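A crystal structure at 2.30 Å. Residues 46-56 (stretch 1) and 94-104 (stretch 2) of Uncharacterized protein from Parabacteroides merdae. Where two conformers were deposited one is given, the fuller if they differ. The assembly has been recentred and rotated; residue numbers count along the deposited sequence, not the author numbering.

Stretch 1 46-56: LGSGYTRYAYN
Stretch 2, residues 94-104: TQYSNYRLLLP

A single backbone hydrogen bond, G47 N to Q95 O (3.1 Å, 147° at the hydrogen), links the two stretches directly; beyond it, aromatic side chains carry the contact. At this end L46 and Y96 form an antiparallel, non-hydrogen-bonded bridge (CA-CA 4.2 Å), and Y96 CA approaches G47 O at 3.5 Å. Extended L46 (phi/psi -84/155, chi1 m, chi2 t) shares a sheet face with Y96 (chi1 p) and sets CD2 3.6 Å from Y96 CB. G47, at 106/173, adopts angles that call for glycine. The chain then loops through S48-R52, and strand 53-56 runs at 29° to strand 96-103, the axes 10.5 Å apart at closest approach, a gap filled by side chains. Y53 and Y99, both chi1 m and pointing toward the opposing stretch, pack edge-to-face: the Y53 edge meets the Y99 face (centroids 5.0 Å, planes 75°, Y53 CE2 to Y99 CZ 3.5 Å). Y50 (chi1 t) brings CE1 to 4.0 Å from Y99 CE2. One water joins Y99 OH (2.9 Å) to Y53 OH (3.3 Å, weak) and G49 O (3.4 Å, weak). Farther along, Y55 (chi1 p) offers a flat face to L101 (t, p), whose CD2 lies 3.9 Å from the ring centroid; L103 CD2 reaches Y55 CE2 at 4.2 Å. In all, 573 Å² is buried, leaving S97 OG unpartnered.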

# COMPACT_ATOMS: atom_id res chain seq x y z
N LEU A 46 24.83 21.63 12.90
CA LEU A 46 26.04 21.89 12.10
C LEU A 46 27.12 22.61 12.92
O LEU A 46 26.80 23.33 13.88
CB LEU A 46 25.71 22.71 10.85
CG LEU A 46 24.69 22.17 9.85
CD1 LEU A 46 25.02 22.68 8.47
CD2 LEU A 46 24.61 20.66 9.78
N GLY A 47 28.39 22.44 12.52
CA GLY A 47 29.55 22.83 13.33
C GLY A 47 30.24 21.60 13.92
O GLY A 47 29.73 20.48 13.77
N SER A 48 31.39 21.79 14.55
CA SER A 48 32.10 20.70 15.23
C SER A 48 31.64 20.59 16.68
O SER A 48 31.60 19.50 17.25
CB SER A 48 33.62 20.88 15.15
OG SER A 48 33.96 22.18 14.67
N GLY A 49 31.30 21.74 17.28
CA GLY A 49 30.79 21.78 18.64
C GLY A 49 29.80 20.67 18.94
O GLY A 49 28.84 20.43 18.17
N TYR A 50 30.06 19.95 20.04
CA TYR A 50 28.98 19.31 20.77
C TYR A 50 28.30 20.46 21.51
O TYR A 50 28.95 21.41 22.01
CB TYR A 50 29.44 18.22 21.77
CG TYR A 50 28.29 17.77 22.67
CD1 TYR A 50 27.06 17.40 22.11
CD2 TYR A 50 28.41 17.74 24.07
CE1 TYR A 50 25.99 17.01 22.90
CE2 TYR A 50 27.33 17.34 24.88
CZ TYR A 50 26.12 16.98 24.28
OH TYR A 50 25.00 16.58 24.99
N THR A 51 26.97 20.38 21.53
CA THR A 51 26.11 21.38 22.10
C THR A 51 25.09 20.63 22.93
O THR A 51 24.68 19.53 22.56
CB THR A 51 25.42 22.14 20.96
OG1 THR A 51 26.41 22.79 20.17
CG2 THR A 51 24.41 23.16 21.48
N ARG A 52 24.69 21.20 24.06
CA ARG A 52 23.70 20.57 24.94
C ARG A 52 22.31 21.05 24.55
O ARG A 52 21.99 22.22 24.73
CB ARG A 52 23.95 20.94 26.41
CG ARG A 52 25.24 20.39 27.01
CD ARG A 52 25.11 18.92 27.41
NE ARG A 52 24.58 18.78 28.77
CZ ARG A 52 24.53 17.64 29.45
NH1 ARG A 52 24.97 16.50 28.92
NH2 ARG A 52 24.03 17.63 30.68
N TYR A 53 21.50 20.15 23.99
CA TYR A 53 20.11 20.50 23.71
C TYR A 53 19.18 19.81 24.69
O TYR A 53 19.40 18.65 25.05
CB TYR A 53 19.68 20.11 22.30
CG TYR A 53 20.49 20.70 21.18
CD1 TYR A 53 20.41 22.05 20.85
CD2 TYR A 53 21.30 19.88 20.37
CE1 TYR A 53 21.14 22.58 19.78
CE2 TYR A 53 22.02 20.40 19.30
CZ TYR A 53 21.95 21.75 19.02
OH TYR A 53 22.70 22.24 17.98
N ALA A 54 18.14 20.53 25.09
CA ALA A 54 17.10 20.01 25.95
C ALA A 54 15.70 20.27 25.33
O ALA A 54 15.54 21.14 24.48
CB ALA A 54 17.21 20.68 27.31
N TYR A 55 14.67 19.55 25.77
CA TYR A 55 13.32 19.73 25.19
C TYR A 55 12.20 19.89 26.21
O TYR A 55 12.33 19.45 27.34
CB TYR A 55 12.99 18.57 24.25
CG TYR A 55 12.90 17.23 24.94
CD1 TYR A 55 14.05 16.50 25.20
CD2 TYR A 55 11.67 16.68 25.29
CE1 TYR A 55 13.99 15.26 25.81
CE2 TYR A 55 11.60 15.43 25.90
CZ TYR A 55 12.77 14.73 26.17
OH TYR A 55 12.76 13.50 26.79
N ASN A 56 11.12 20.55 25.78
CA ASN A 56 9.85 20.59 26.48
C ASN A 56 8.73 19.90 25.69
O ASN A 56 8.68 20.01 24.46
CB ASN A 56 9.37 22.03 26.71
CG ASN A 56 10.37 22.87 27.43
OD1 ASN A 56 11.06 22.43 28.35
ND2 ASN A 56 10.44 24.11 27.02
N THR A 94 31.25 18.88 5.29
CA THR A 94 30.43 19.68 6.15
C THR A 94 30.35 18.90 7.46
O THR A 94 29.88 17.74 7.50
CB THR A 94 29.03 19.89 5.51
OG1 THR A 94 29.16 20.47 4.22
CG2 THR A 94 28.17 20.77 6.37
N GLN A 95 30.84 19.51 8.53
CA GLN A 95 30.82 18.85 9.82
C GLN A 95 29.51 19.11 10.55
O GLN A 95 28.93 20.20 10.50
CB GLN A 95 32.00 19.30 10.67
CG GLN A 95 33.30 18.60 10.30
CD GLN A 95 34.50 19.22 10.97
OE1 GLN A 95 34.36 20.05 11.86
NE2 GLN A 95 35.69 18.83 10.54
N TYR A 96 29.06 18.08 11.25
CA TYR A 96 27.85 18.12 12.03
C TYR A 96 27.83 17.00 13.06
O TYR A 96 28.60 16.02 12.97
CB TYR A 96 26.64 17.98 11.07
CG TYR A 96 26.56 16.68 10.35
CD1 TYR A 96 25.93 15.59 10.91
CD2 TYR A 96 27.12 16.53 9.08
CE1 TYR A 96 25.84 14.37 10.24
CE2 TYR A 96 27.03 15.31 8.40
CZ TYR A 96 26.38 14.22 8.99
OH TYR A 96 26.28 12.98 8.35
N SER A 97 26.92 17.13 14.02
CA SER A 97 26.58 16.03 14.92
C SER A 97 25.11 15.65 14.63
O SER A 97 24.31 16.48 14.27
CB SER A 97 26.80 16.39 16.41
OG SER A 97 27.93 17.23 16.62
N ASN A 98 24.79 14.38 14.78
CA ASN A 98 23.48 13.84 14.53
C ASN A 98 22.87 13.40 15.85
O ASN A 98 23.52 12.68 16.61
CB ASN A 98 23.61 12.64 13.60
CG ASN A 98 22.31 11.92 13.39
OD1 ASN A 98 22.18 10.73 13.71
ND2 ASN A 98 21.33 12.64 12.83
N TYR A 99 21.63 13.80 16.08
CA TYR A 99 20.93 13.65 17.36
C TYR A 99 19.65 12.86 17.16
O TYR A 99 19.00 12.93 16.12
CB TYR A 99 20.55 15.01 17.91
CG TYR A 99 21.73 15.89 18.26
CD1 TYR A 99 22.41 16.59 17.28
CD2 TYR A 99 22.17 16.02 19.59
CE1 TYR A 99 23.49 17.39 17.59
CE2 TYR A 99 23.26 16.83 19.92
CZ TYR A 99 23.93 17.50 18.90
OH TYR A 99 25.00 18.31 19.18
N ARG A 100 19.28 12.12 18.18
CA ARG A 100 18.14 11.22 18.12
C ARG A 100 17.49 11.23 19.48
O ARG A 100 18.16 11.05 20.49
CB ARG A 100 18.60 9.84 17.76
CG ARG A 100 17.51 8.80 17.61
CD ARG A 100 17.99 7.79 16.56
NE ARG A 100 17.51 6.44 16.79
CZ ARG A 100 17.97 5.66 17.76
NH1 ARG A 100 18.89 6.09 18.61
NH2 ARG A 100 17.47 4.44 17.89
N LEU A 101 16.19 11.48 19.47
CA LEU A 101 15.33 11.46 20.64
C LEU A 101 14.17 10.55 20.30
O LEU A 101 13.48 10.78 19.30
CB LEU A 101 14.82 12.87 20.94
CG LEU A 101 13.72 13.02 21.98
CD1 LEU A 101 14.23 12.64 23.37
CD2 LEU A 101 13.25 14.45 22.00
N LEU A 102 14.01 9.50 21.09
CA LEU A 102 12.84 8.65 21.00
C LEU A 102 11.85 9.02 22.10
O LEU A 102 12.24 9.30 23.25
CB LEU A 102 13.23 7.20 21.14
CG LEU A 102 14.29 6.74 20.15
CD1 LEU A 102 14.59 5.26 20.37
CD2 LEU A 102 13.83 6.99 18.73
N LEU A 103 10.57 9.02 21.75
CA LEU A 103 9.51 9.24 22.70
C LEU A 103 8.36 8.26 22.49
O LEU A 103 8.02 7.94 21.36
CB LEU A 103 8.98 10.64 22.54
CG LEU A 103 9.88 11.76 23.07
CD1 LEU A 103 9.48 13.09 22.45
CD2 LEU A 103 9.79 11.82 24.58
N PRO A 104 7.75 7.77 23.57
CA PRO A 104 8.16 7.99 24.94
C PRO A 104 9.48 7.24 25.23
O PRO A 104 9.90 6.39 24.44
CB PRO A 104 7.03 7.37 25.74
CG PRO A 104 6.63 6.22 24.88
CD PRO A 104 6.65 6.79 23.49
O HOH W 1 25.56 20.63 17.50